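PDB 3BFM: biotin protein ligase-like protein of unknown function from Silicibacter sp., which is of unknown function but belongs to the biotin/lipoate protein ligase family, so it may attach or bind such a cofactor. Local coordinates for residues 71-76 and 168-173; 97-102 and 147-152; 110-115 and 119-124; 184-189 and 211-216; 200-205 and 222-227. All coordinates share one frame; numbering follows the deposited sequence.

Contact 1: residues 71-76 and 168-173; sequences CGVGFQ and LHWINR
V73 of helix 67-82 lies over a face of the W170 indole on helix 156-175, with the G74 backbone beside it. The first segment starts with C71, whose SG stops 4.7 Å from CD1 of I171, a loose approach; its carbonyl O accepts from W163 NE1, two turns before W170 on the opposing helix. V73 carries the contact. With its CG1 anti to the backbone N (chi1 176°), that methyl is laid over the pyrrole half of the indole, 3.8 Å from the five-membered ring centroid and 22° off its normal, a CH-pi contact displaced toward the NE1 side: V73 CG1 is 3.6 Å from W170 NE1. The two side chains cross at about a right angle, the methyl coming down on a face. The other face of the indole is covered by H169 CD2 from the same helix, so the ring is held between one residue of each helix, and the N-H of W170 is satisfied by N77 OD1. G74 follows with no side chain to hold the helices apart; its CA comes within 6.9 Å of the CA of W170, and G74 N lies 4.3 Å from W170 CD1.

W170 also packs on I182 and E185 of helix 179-189, CH2 meeting E185 CG. On the sheet side, C71 packs on L53 and V125, and F75 on L127 and L129, which seats helix 67-82 on strands 48-55 and 123-130. Helix 156-175 also meets the second subunit, where L168 packs on L11 and I171 on P10 of that neighbouring subunit.

Contact 2: residues 97-102 and 147-152; sequences LRINGA and YAEGCA
E149, N100 and I99 bury the most surface here, joining the tip of a beta hairpin with a two-residue turn to the loop that follows strand 123-130. The hairpin turn is a type I' beta turn from I99 to A102, linking strand 96-99 to strand 102-111 in the large mixed sheet of the ligase-like fold.

E149 reaches the turn by folding its side chain at chi2 (-61°), which brings the carboxylate back alongside N100; the two side chains run past each other in opposite directions. N100 ND2 donates to E149 OE1 over 2.7 Å, almost perfectly straight at 177° and within the plane of the amide. OE1 is met on its anti side, and the carboxylate plane stands 65° from the amide plane. The same nitrogen makes a weak second bond to the E149 carbonyl O at 3.4 Å. The remaining polar atoms are also taken: N100 OD1 accepts from A88 N, and E149 OE2 bonds with T144 OG1, so both flat groups are fixed in rotation from two ends.

Next to this polar pair, I99 CG2 packs at 3.8 Å against E149 CB and also touches CG, covering the aliphatic part of the glutamate, while I99 itself lies on L79 of helix 67-82. With an alanine here in place of E149, ND2 of N100 is likely to lose its straight bond, T144 its carboxylate mate, and I99 part of its cover.

The turn has its own brace: R98 NH1 donates in the guanidinium plane to G101 O, 2.9 Å away.

Contact 3: residues 110-115 and 119-124; sequences AASTDD and QPDWLV
S112 presses its CB into the face of W122, and this bump on a flat surface closes the end of the beta hairpin made by strands 102-111 and 123-130. The W122 ring lies across the backbone of the first strand. S112 CB sits 3.5 Å from the five-membered ring centroid, 18° off the normal, a CH-pi contact, and on the same face the peptide from A111 to S112 covers the six-membered part. CG of W122 lies between the backbone N and the carbonyl carbon (chi1 59°), which turns the ring back over the partner strand; W122 CZ3 then comes to 4.1 Å from A110 CB.

On the opposite face of the sheet the shapes are rounder. A111 CB sits loosely between P120 CB and L123 CG, nearest to W122 O, while T113 CG2 closes on P120 CB at 3.8 Å. L61 of helix 61-64 covers A111, T113 and P120 together, whereas A110 and V124 pack on F24 of helix 23-32.

The backbones pair antiparallel: A110 and V124 form a hydrogen-bonded pair, A111 and L123 a non-hydrogen-bonded one with CA atoms just 4.2 Å apart. Past these, S112 N donates to W122 O at 3.1 Å, and D121 N donates to S112 OG at 2.7 Å.

The serine is therefore used three ways, as backbone donor, side-chain acceptor and apolar contact. With W122 NE1 bonded to E32 OE1 on helix 23-32, the indole is held at its N-H while one face is covered by S112 CB and the A111-S112 peptide, which ties the hairpin end to that helix.

Contact 4: residues 184-189 and 211-216; sequences GEWRGL and EDFGML
W186 on helix 179-189 meets F213, at the turn between strands 205-209 and 215-218, in a T-shaped aromatic pair. Starting at CB, W186 already makes contact: this atom lies 4.2 Å from F213 CE1, near the plane of the phenyl ring and at its edge. CG comes next, equally close to CE1. It stands anti to the backbone N (chi1 -172°), which puts a face of the indole toward the F213 edge. Farther out, CD2 and CE3 each pass CE1 at 4.3 Å, so this one corner of the phenyl is about equally far from CB, CG, CD2 and CE3. The distal atoms CZ3, CH2 and CZ2 extend past F213 CE1. The five-membered ring and phenyl centroids are 5.8 Å apart with planes at 87°, the edge of F213 directed toward the face of W186.

Neither ring relies on this pair alone. W186 also packs on V209 and M193, F213 stacks on H183, and P69 of helix 67-82 touches both aromatics.

The T-shaped pair joins the last helix of the chain to the turn of the small C-terminal sheet in the DUF4444 region, a family in the SH3 clan and so probably SH3-like.

Contact 5: residues 200-205 and 222-227; sequences AGRSGT and TTHLIP
R202, described here in one of its two conformers, lays its aliphatic stem across the imidazole of H224. The arginine runs extended from CG to NE, and its CD stands over one face of the ring, 3.8 Å from the centroid and 21° off the normal, a CH-pi contact shifted toward ND1 (R202 CD to H224 ND1, 3.5 Å). The guanidinium does not stack: its plane is turned 47° from the imidazole. On the opposite face of the ring T222 CG2 makes the second cover, 3.5 Å above the plane. H224 CG lies anti to the carbonyl carbon (chi1 -57°), and from there the ring points NE2 at D219 OD2, with which it hydrogen-bonds.

Beyond H224, A200 CB closes the row against I226 CG2 at 4.1 Å, in the one of two I226 conformers considered. If H224 were replaced by an alanine, the stem of R202 would probably be set free to swing over the gap, and D219 would be left without its imidazole mate.

Strand 202-203 pairs with strand 196-199, and the chain turns a corner at G204 before entering strand 205-209. Strand 223-226 is an outer strand of the three-stranded sheet, bonded through H224 and I226 to L217 and M215 of strand 215-218; R202 also rests on L217, so the small hairpin is folded against that sheet.

Contacts 1, 2 and 3 belong to the ligase-like part, contact 5 to the C-terminal DUF4444 region, and contact 4 spans the two. Along the chain, contact 3 is nested within contact 2, and both within the loop closed by contact 1. Contacts 2 and 3 lie at neighbouring strands of the large sheet, on opposite sides of the chain's centre, with centres about 31 Å apart. Contact 1, between helices, touches contact 2 through F75 and L97, and contact 4 through W170 and E185. Contacts 4 and 5 alternate in sequence and share the three-stranded sheet. A continuous path of packing thus leads from the helical layer into the C-terminal domain.

Contact 1: residues 71-76 and 168-173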
# COMPACT_ATOMS: atom_id res chain seq x y z
N CYS A 71 -3.72 -10.25 11.07
CA CYS A 71 -5.03 -9.74 10.67
C CYS A 71 -6.10 -9.97 11.76
O CYS A 71 -7.12 -9.28 11.81
CB CYS A 71 -5.46 -10.37 9.35
SG CYS A 71 -4.43 -9.76 7.97
N GLY A 72 -5.86 -10.93 12.64
CA GLY A 72 -6.69 -11.10 13.82
C GLY A 72 -6.54 -9.96 14.78
O GLY A 72 -7.54 -9.45 15.31
N VAL A 73 -5.31 -9.54 15.04
CA VAL A 73 -5.04 -8.36 15.87
C VAL A 73 -5.67 -7.13 15.22
O VAL A 73 -6.30 -6.28 15.89
CB VAL A 73 -3.54 -8.13 16.09
CG1 VAL A 73 -3.30 -6.85 16.88
CG2 VAL A 73 -2.88 -9.32 16.79
N GLY A 74 -5.48 -7.03 13.91
CA GLY A 74 -6.14 -5.97 13.15
C GLY A 74 -7.65 -5.89 13.40
O GLY A 74 -8.22 -4.80 13.62
N PHE A 75 -8.30 -7.05 13.35
CA PHE A 75 -9.74 -7.13 13.61
C PHE A 75 -10.14 -6.76 15.03
O PHE A 75 -11.11 -6.03 15.25
CB PHE A 75 -10.27 -8.52 13.30
CG PHE A 75 -11.73 -8.65 13.54
CD1 PHE A 75 -12.64 -8.13 12.61
CD2 PHE A 75 -12.24 -9.19 14.72
CE1 PHE A 75 -13.99 -8.22 12.82
CE2 PHE A 75 -13.61 -9.26 14.92
CZ PHE A 75 -14.48 -8.76 13.97
N GLN A 76 -9.44 -7.33 16.02
CA GLN A 76 -9.71 -6.96 17.41
C GLN A 76 -9.58 -5.44 17.62
O GLN A 76 -10.43 -4.83 18.27
CB GLN A 76 -8.81 -7.73 18.37
CG GLN A 76 -9.14 -7.48 19.86
CD GLN A 76 -8.58 -6.18 20.42
OE1 GLN A 76 -7.61 -5.61 19.92
NE2 GLN A 76 -9.20 -5.69 21.48
N LEU A 168 -3.24 -3.02 7.93
CA LEU A 168 -2.09 -2.40 7.31
C LEU A 168 -1.11 -1.89 8.36
O LEU A 168 0.07 -2.06 8.19
CB LEU A 168 -2.53 -1.24 6.42
CG LEU A 168 -1.47 -0.43 5.69
CD1 LEU A 168 -0.76 -1.28 4.66
CD2 LEU A 168 -2.18 0.81 5.05
N HIS A 169 -1.59 -1.29 9.44
CA HIS A 169 -0.68 -0.83 10.49
C HIS A 169 0.25 -1.98 10.98
O HIS A 169 1.48 -1.84 11.00
CB HIS A 169 -1.48 -0.21 11.64
CG HIS A 169 -0.68 0.07 12.86
ND1 HIS A 169 0.08 1.22 12.99
CD2 HIS A 169 -0.50 -0.64 13.99
CE1 HIS A 169 0.70 1.19 14.16
NE2 HIS A 169 0.35 0.08 14.79
N TRP A 170 -0.35 -3.12 11.31
CA TRP A 170 0.39 -4.27 11.88
C TRP A 170 1.25 -4.98 10.80
O TRP A 170 2.34 -5.50 11.08
CB TRP A 170 -0.57 -5.21 12.61
CG TRP A 170 -1.02 -4.65 13.89
CD1 TRP A 170 -2.26 -4.19 14.20
CD2 TRP A 170 -0.21 -4.44 15.05
NE1 TRP A 170 -2.28 -3.74 15.49
CE2 TRP A 170 -1.04 -3.88 16.03
CE3 TRP A 170 1.12 -4.70 15.36
CZ2 TRP A 170 -0.56 -3.54 17.31
CZ3 TRP A 170 1.60 -4.37 16.62
CH2 TRP A 170 0.75 -3.79 17.58
N ILE A 171 0.78 -4.99 9.55
CA ILE A 171 1.56 -5.62 8.50
C ILE A 171 2.79 -4.78 8.31
O ILE A 171 3.87 -5.32 8.18
CB ILE A 171 0.79 -5.69 7.14
CG1 ILE A 171 -0.34 -6.73 7.23
CG2 ILE A 171 1.76 -6.04 6.00
CD1 ILE A 171 -1.44 -6.59 6.10
N ASN A 172 2.64 -3.46 8.34
CA ASN A 172 3.84 -2.59 8.20
C ASN A 172 4.82 -2.80 9.37
O ASN A 172 6.02 -2.89 9.16
CB ASN A 172 3.48 -1.11 8.03
CG ASN A 172 2.89 -0.80 6.65
OD1 ASN A 172 3.25 -1.43 5.68
ND2 ASN A 172 2.00 0.19 6.58
N ARG A 173 4.32 -2.98 10.58
CA ARG A 173 5.20 -3.21 11.71
C ARG A 173 5.88 -4.57 11.64
O ARG A 173 7.04 -4.72 12.01
CB ARG A 173 4.44 -3.05 13.01
CG ARG A 173 4.01 -1.60 13.18
CD ARG A 173 3.35 -1.39 14.44
NE ARG A 173 4.31 -1.35 15.53
CZ ARG A 173 3.97 -1.38 16.81
NH1 ARG A 173 2.69 -1.43 17.16
NH2 ARG A 173 4.93 -1.35 17.74

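Contact 2: residues 97-102 and 147-152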
# COMPACT_ATOMS: atom_id res chain seq x y z
N LEU A 97 -13.12 -16.60 15.31
CA LEU A 97 -13.26 -15.41 16.12
C LEU A 97 -14.24 -15.68 17.24
O LEU A 97 -15.17 -16.44 17.05
CB LEU A 97 -13.76 -14.21 15.25
CG LEU A 97 -12.81 -13.71 14.17
CD1 LEU A 97 -13.46 -12.69 13.16
CD2 LEU A 97 -11.57 -13.10 14.81
N ARG A 98 -14.04 -15.05 18.39
CA ARG A 98 -15.01 -15.14 19.47
C ARG A 98 -15.37 -13.78 19.96
O ARG A 98 -14.51 -12.93 20.15
CB ARG A 98 -14.47 -15.95 20.65
CG ARG A 98 -14.18 -17.41 20.31
CD ARG A 98 -14.39 -18.34 21.48
NE ARG A 98 -14.43 -19.71 20.98
CZ ARG A 98 -15.44 -20.57 21.08
NH1 ARG A 98 -16.54 -20.30 21.78
NH2 ARG A 98 -15.31 -21.77 20.52
N ILE A 99 -16.67 -13.56 20.14
CA ILE A 99 -17.17 -12.30 20.67
C ILE A 99 -17.96 -12.63 21.91
O ILE A 99 -18.85 -13.49 21.86
CB ILE A 99 -18.00 -11.52 19.60
CG1 ILE A 99 -17.05 -11.16 18.44
CG2 ILE A 99 -18.60 -10.29 20.18
CD1 ILE A 99 -17.69 -10.38 17.26
N ASN A 100 -17.59 -11.99 23.02
CA ASN A 100 -18.12 -12.32 24.35
C ASN A 100 -18.13 -13.83 24.60
O ASN A 100 -19.09 -14.37 25.14
CB ASN A 100 -19.52 -11.72 24.50
CG ASN A 100 -19.54 -10.20 24.36
OD1 ASN A 100 -18.63 -9.50 24.80
ND2 ASN A 100 -20.59 -9.68 23.75
N GLY A 101 -17.06 -14.50 24.20
CA GLY A 101 -16.87 -15.92 24.44
C GLY A 101 -17.51 -16.87 23.45
O GLY A 101 -17.28 -18.08 23.52
N ALA A 102 -18.32 -16.35 22.53
CA ALA A 102 -19.06 -17.15 21.57
C ALA A 102 -18.47 -17.05 20.17
O ALA A 102 -18.09 -15.97 19.72
CB ALA A 102 -20.50 -16.72 21.53
N TYR A 147 -24.40 -8.26 15.87
CA TYR A 147 -25.44 -7.36 16.32
C TYR A 147 -26.26 -7.99 17.43
O TYR A 147 -27.06 -7.31 18.09
CB TYR A 147 -26.32 -6.89 15.15
CG TYR A 147 -25.59 -6.03 14.16
CD1 TYR A 147 -24.55 -5.20 14.55
CD2 TYR A 147 -25.97 -6.00 12.82
CE1 TYR A 147 -23.88 -4.43 13.64
CE2 TYR A 147 -25.32 -5.22 11.90
CZ TYR A 147 -24.28 -4.42 12.30
OH TYR A 147 -23.63 -3.64 11.36
N ALA A 148 -26.06 -9.28 17.65
CA ALA A 148 -26.64 -9.95 18.81
C ALA A 148 -25.82 -9.67 20.08
O ALA A 148 -26.31 -9.89 21.18
CB ALA A 148 -26.75 -11.48 18.56
N GLU A 149 -24.60 -9.16 19.92
CA GLU A 149 -23.64 -9.04 21.04
C GLU A 149 -23.36 -7.62 21.49
O GLU A 149 -22.28 -7.34 22.01
CB GLU A 149 -22.31 -9.71 20.65
CG GLU A 149 -22.42 -11.21 20.51
CD GLU A 149 -22.85 -11.88 21.82
OE1 GLU A 149 -22.54 -11.33 22.90
OE2 GLU A 149 -23.50 -12.94 21.75
N GLY A 150 -24.31 -6.72 21.26
CA GLY A 150 -24.20 -5.35 21.72
C GLY A 150 -23.53 -4.36 20.79
O GLY A 150 -23.19 -3.26 21.23
N CYS A 151 -23.36 -4.72 19.52
CA CYS A 151 -22.61 -3.90 18.56
C CYS A 151 -23.50 -3.29 17.50
O CYS A 151 -23.05 -3.01 16.39
CB CYS A 151 -21.52 -4.72 17.89
SG CYS A 151 -20.33 -5.40 19.02
N ALA A 152 -24.77 -3.06 17.85
CA ALA A 152 -25.73 -2.53 16.90
C ALA A 152 -25.34 -1.15 16.35
O ALA A 152 -25.73 -0.80 15.24
CB ALA A 152 -27.15 -2.51 17.53

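Contact 3: residues 110-115 and 119-124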
# COMPACT_ATOMS: atom_id res chain seq x y z
N ALA A 110 -5.13 -18.55 2.79
CA ALA A 110 -4.72 -19.40 1.67
C ALA A 110 -3.44 -18.84 1.12
O ALA A 110 -3.10 -17.65 1.31
CB ALA A 110 -5.78 -19.45 0.54
N ALA A 111 -2.71 -19.69 0.45
CA ALA A 111 -1.52 -19.23 -0.24
C ALA A 111 -1.21 -20.05 -1.51
O ALA A 111 -1.82 -21.08 -1.75
CB ALA A 111 -0.33 -19.21 0.74
N SER A 112 -0.22 -19.57 -2.26
CA SER A 112 0.08 -20.05 -3.61
C SER A 112 0.79 -21.37 -3.55
O SER A 112 0.87 -22.07 -4.55
CB SER A 112 0.94 -19.04 -4.38
OG SER A 112 2.27 -18.96 -3.85
N THR A 113 1.28 -21.71 -2.36
CA THR A 113 2.08 -22.91 -2.12
C THR A 113 1.68 -23.50 -0.78
O THR A 113 1.09 -22.81 0.08
CB THR A 113 3.60 -22.55 -2.05
OG1 THR A 113 4.39 -23.73 -1.84
CG2 THR A 113 3.84 -21.62 -0.90
N ASP A 114 1.97 -24.79 -0.59
CA ASP A 114 1.89 -25.41 0.74
C ASP A 114 3.24 -25.93 1.25
O ASP A 114 3.30 -26.57 2.29
CB ASP A 114 0.85 -26.54 0.74
CG ASP A 114 1.21 -27.68 -0.17
OD1 ASP A 114 2.04 -27.52 -1.09
OD2 ASP A 114 0.63 -28.76 0.02
N ASP A 115 4.32 -25.63 0.54
CA ASP A 115 5.66 -25.96 1.03
C ASP A 115 6.12 -24.89 2.01
O ASP A 115 6.34 -23.75 1.62
CB ASP A 115 6.63 -26.01 -0.14
CG ASP A 115 8.06 -26.36 0.28
OD1 ASP A 115 8.31 -26.59 1.48
OD2 ASP A 115 8.93 -26.40 -0.60
N GLN A 119 8.80 -19.42 -0.77
CA GLN A 119 8.21 -18.10 -0.66
C GLN A 119 6.97 -18.09 -1.55
O GLN A 119 7.06 -18.42 -2.72
CB GLN A 119 9.20 -17.03 -1.09
CG GLN A 119 8.61 -15.64 -1.14
CD GLN A 119 9.61 -14.63 -1.54
OE1 GLN A 119 10.70 -14.59 -0.99
NE2 GLN A 119 9.26 -13.79 -2.49
N PRO A 120 5.80 -17.76 -0.98
CA PRO A 120 4.64 -17.83 -1.85
C PRO A 120 4.53 -16.65 -2.82
O PRO A 120 5.01 -15.56 -2.53
CB PRO A 120 3.44 -17.89 -0.85
CG PRO A 120 3.95 -17.49 0.47
CD PRO A 120 5.47 -17.33 0.40
N ASP A 121 3.90 -16.85 -3.97
CA ASP A 121 3.66 -15.75 -4.90
C ASP A 121 2.58 -14.86 -4.34
O ASP A 121 2.46 -13.71 -4.72
CB ASP A 121 3.20 -16.26 -6.25
CG ASP A 121 4.27 -17.08 -6.99
OD1 ASP A 121 5.48 -16.95 -6.70
OD2 ASP A 121 3.87 -17.86 -7.89
N TRP A 122 1.73 -15.44 -3.49
CA TRP A 122 0.61 -14.69 -2.90
C TRP A 122 0.09 -15.37 -1.68
O TRP A 122 0.23 -16.58 -1.51
CB TRP A 122 -0.52 -14.47 -3.90
CG TRP A 122 -1.10 -15.70 -4.47
CD1 TRP A 122 -0.79 -16.27 -5.69
CD2 TRP A 122 -2.14 -16.54 -3.90
NE1 TRP A 122 -1.53 -17.38 -5.88
CE2 TRP A 122 -2.37 -17.58 -4.81
CE3 TRP A 122 -2.85 -16.52 -2.70
CZ2 TRP A 122 -3.29 -18.58 -4.57
CZ3 TRP A 122 -3.79 -17.51 -2.47
CH2 TRP A 122 -3.99 -18.53 -3.40
N LEU A 123 -0.60 -14.57 -0.86
CA LEU A 123 -1.31 -15.04 0.29
C LEU A 123 -2.60 -14.21 0.41
O LEU A 123 -2.59 -13.03 0.12
CB LEU A 123 -0.43 -14.85 1.51
CG LEU A 123 -0.82 -15.56 2.79
CD1 LEU A 123 0.42 -16.13 3.51
CD2 LEU A 123 -1.63 -14.63 3.70
N VAL A 124 -3.69 -14.85 0.80
CA VAL A 124 -4.96 -14.14 1.00
C VAL A 124 -5.48 -14.44 2.39
O VAL A 124 -5.45 -15.59 2.82
CB VAL A 124 -6.04 -14.60 -0.03
CG1 VAL A 124 -7.43 -14.09 0.34
CG2 VAL A 124 -5.63 -14.17 -1.45

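Contact 4: residues 184-189 and 211-216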
# COMPACT_ATOMS: atom_id res chain seq x y z
N GLY A 184 3.19 -10.56 21.37
CA GLY A 184 2.61 -10.11 22.63
C GLY A 184 1.18 -9.66 22.50
O GLY A 184 0.35 -10.03 23.33
N GLU A 185 0.88 -8.87 21.47
CA GLU A 185 -0.49 -8.42 21.25
C GLU A 185 -1.41 -9.61 21.07
O GLU A 185 -2.51 -9.65 21.66
CB GLU A 185 -0.58 -7.53 20.02
CG GLU A 185 0.08 -6.18 20.17
CD GLU A 185 -0.46 -5.37 21.33
OE1 GLU A 185 -1.70 -5.30 21.47
OE2 GLU A 185 0.36 -4.80 22.09
N TRP A 186 -0.95 -10.57 20.26
CA TRP A 186 -1.75 -11.75 19.92
C TRP A 186 -1.98 -12.65 21.14
O TRP A 186 -3.10 -13.10 21.41
CB TRP A 186 -1.14 -12.54 18.75
CG TRP A 186 -2.06 -13.60 18.30
CD1 TRP A 186 -3.08 -13.47 17.39
CD2 TRP A 186 -2.12 -14.94 18.78
NE1 TRP A 186 -3.78 -14.65 17.29
CE2 TRP A 186 -3.19 -15.57 18.12
CE3 TRP A 186 -1.35 -15.68 19.68
CZ2 TRP A 186 -3.51 -16.89 18.33
CZ3 TRP A 186 -1.69 -17.02 19.90
CH2 TRP A 186 -2.75 -17.60 19.22
N ARG A 187 -0.92 -12.86 21.92
CA ARG A 187 -1.05 -13.69 23.13
C ARG A 187 -2.13 -13.16 24.09
O ARG A 187 -2.87 -13.95 24.66
CB ARG A 187 0.31 -13.83 23.85
CG ARG A 187 0.21 -14.41 25.25
CD ARG A 187 1.58 -14.56 25.89
NE ARG A 187 1.50 -15.52 27.00
CZ ARG A 187 1.69 -16.84 26.89
NH1 ARG A 187 1.98 -17.41 25.73
NH2 ARG A 187 1.59 -17.60 27.98
N GLY A 188 -2.23 -11.85 24.23
CA GLY A 188 -3.26 -11.25 25.08
C GLY A 188 -4.69 -11.49 24.63
O GLY A 188 -5.61 -11.43 25.45
N LEU A 189 -4.87 -11.74 23.34
CA LEU A 189 -6.17 -11.99 22.74
C LEU A 189 -6.47 -13.45 22.49
O LEU A 189 -7.60 -13.81 22.12
CB LEU A 189 -6.26 -11.24 21.41
CG LEU A 189 -6.05 -9.74 21.53
CD1 LEU A 189 -6.00 -9.12 20.14
CD2 LEU A 189 -7.16 -9.10 22.39
N GLU A 211 7.86 -19.25 17.52
CA GLU A 211 8.09 -17.98 16.83
C GLU A 211 7.34 -17.86 15.51
O GLU A 211 6.99 -16.75 15.08
CB GLU A 211 9.59 -17.76 16.58
CG GLU A 211 10.15 -18.59 15.44
N ASP A 212 7.10 -18.99 14.85
CA ASP A 212 6.27 -19.05 13.63
C ASP A 212 4.77 -19.25 13.88
O ASP A 212 4.02 -19.59 12.96
CB ASP A 212 6.77 -20.14 12.70
CG ASP A 212 8.16 -19.85 12.14
OD1 ASP A 212 8.64 -18.70 12.24
OD2 ASP A 212 8.76 -20.80 11.60
N PHE A 213 4.35 -19.07 15.14
CA PHE A 213 2.95 -19.19 15.58
C PHE A 213 2.43 -20.61 15.48
O PHE A 213 1.23 -20.81 15.45
CB PHE A 213 2.00 -18.21 14.86
CG PHE A 213 2.18 -16.78 15.26
CD1 PHE A 213 1.45 -16.23 16.30
CD2 PHE A 213 3.05 -15.96 14.56
CE1 PHE A 213 1.62 -14.86 16.64
CE2 PHE A 213 3.23 -14.64 14.89
CZ PHE A 213 2.53 -14.08 15.92
N GLY A 214 3.33 -21.59 15.50
CA GLY A 214 2.96 -23.01 15.60
C GLY A 214 2.48 -23.32 17.00
O GLY A 214 3.01 -22.76 17.97
N MSE A 215 1.44 -24.12 17.12
CA MSE A 215 0.85 -24.40 18.43
C MSE A 215 1.70 -25.41 19.17
O MSE A 215 2.03 -26.46 18.64
CB MSE A 215 -0.54 -25.00 18.30
CG MSE A 215 -1.18 -25.42 19.60
SE MSE A 215 -2.93 -26.15 19.42
CE MSE A 215 -3.84 -24.39 19.11
N LEU A 216 1.98 -25.08 20.42
CA LEU A 216 2.60 -26.00 21.35
C LEU A 216 1.48 -26.64 22.17
O LEU A 216 0.84 -25.99 22.98
CB LEU A 216 3.61 -25.26 22.24
CG LEU A 216 4.77 -24.62 21.45
CD1 LEU A 216 5.36 -23.46 22.19
CD2 LEU A 216 5.81 -25.68 21.16

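Contact 5: residues 200-205 and 222-227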
# COMPACT_ATOMS: atom_id res chain seq x y z
N ALA A 200 -5.66 -31.04 15.22
CA ALA A 200 -5.02 -31.99 14.31
C ALA A 200 -4.96 -33.42 14.86
O ALA A 200 -3.94 -34.09 14.75
CB ALA A 200 -3.62 -31.51 13.97
N GLY A 201 -6.06 -33.88 15.46
CA GLY A 201 -6.12 -35.24 16.00
C GLY A 201 -5.27 -35.50 17.24
O GLY A 201 -5.04 -36.65 17.59
N ARG A 202 -4.81 -34.43 17.89
CA ARG A 202 -4.01 -34.52 19.11
C ARG A 202 -4.68 -33.72 20.21
O ARG A 202 -5.37 -32.74 19.95
CB ARG A 202 -2.59 -34.01 18.85
CG ARG A 202 -1.81 -34.93 17.94
CD ARG A 202 -0.65 -34.25 17.26
NE ARG A 202 -0.27 -34.95 16.03
CZ ARG A 202 -0.56 -34.55 14.79
NH1 ARG A 202 -1.22 -33.41 14.57
NH2 ARG A 202 -0.17 -35.29 13.76
N SER A 203 -4.49 -34.15 21.45
CA SER A 203 -5.08 -33.43 22.57
C SER A 203 -4.07 -33.13 23.64
O SER A 203 -3.07 -33.81 23.79
CB SER A 203 -6.25 -34.21 23.15
OG SER A 203 -7.35 -34.19 22.25
N GLY A 204 -4.35 -32.07 24.38
CA GLY A 204 -3.46 -31.63 25.42
C GLY A 204 -3.85 -30.27 25.90
O GLY A 204 -5.00 -29.84 25.69
N THR A 205 -2.91 -29.61 26.54
CA THR A 205 -3.03 -28.21 26.98
C THR A 205 -2.38 -27.27 25.96
O THR A 205 -1.25 -27.48 25.51
CB THR A 205 -2.35 -28.02 28.35
OG1 THR A 205 -3.03 -28.83 29.31
CG2 THR A 205 -2.39 -26.56 28.80
N THR A 222 4.38 -35.64 26.15
CA THR A 222 5.10 -35.01 25.08
C THR A 222 4.49 -33.65 24.76
O THR A 222 3.43 -33.33 25.25
CB THR A 222 5.08 -35.88 23.80
OG1 THR A 222 6.12 -35.45 22.91
CG2 THR A 222 3.72 -35.84 23.11
N THR A 223 5.23 -32.86 24.00
CA THR A 223 4.71 -31.61 23.45
C THR A 223 4.67 -31.74 21.95
O THR A 223 5.69 -32.02 21.30
CB THR A 223 5.55 -30.41 23.83
OG1 THR A 223 5.68 -30.30 25.25
CG2 THR A 223 4.92 -29.11 23.30
N HIS A 224 3.49 -31.53 21.37
CA HIS A 224 3.31 -31.55 19.92
C HIS A 224 3.53 -30.15 19.42
O HIS A 224 3.16 -29.19 20.10
CB HIS A 224 1.90 -31.99 19.57
CG HIS A 224 1.53 -33.32 20.12
ND1 HIS A 224 2.01 -34.49 19.59
CD2 HIS A 224 0.73 -33.67 21.16
CE1 HIS A 224 1.52 -35.51 20.27
NE2 HIS A 224 0.76 -35.04 21.24
N LEU A 225 4.16 -30.04 18.26
CA LEU A 225 4.20 -28.78 17.51
C LEU A 225 3.29 -28.90 16.29
O LEU A 225 3.50 -29.73 15.43
CB LEU A 225 5.62 -28.41 17.09
CG LEU A 225 5.77 -27.13 16.25
CD1 LEU A 225 5.53 -25.96 17.11
CD2 LEU A 225 7.17 -27.03 15.65
N ILE A 226 2.26 -28.06 16.25
CA ILE A 226 1.33 -28.04 15.13
C ILE A 226 1.62 -26.76 14.36
O ILE A 226 1.30 -25.67 14.84
CB ILE A 226 -0.12 -28.08 15.60
CG1 ILE A 226 -0.32 -29.14 16.69
CG2 ILE A 226 -1.07 -28.29 14.41
CD1 ILE A 226 -0.22 -30.55 16.20
N PRO A 227 2.27 -26.88 13.18
CA PRO A 227 2.59 -25.66 12.47
C PRO A 227 1.30 -24.96 11.97
O PRO A 227 0.32 -25.62 11.64
CB PRO A 227 3.45 -26.14 11.28
CG PRO A 227 3.74 -27.56 11.51
CD PRO A 227 2.73 -28.08 12.45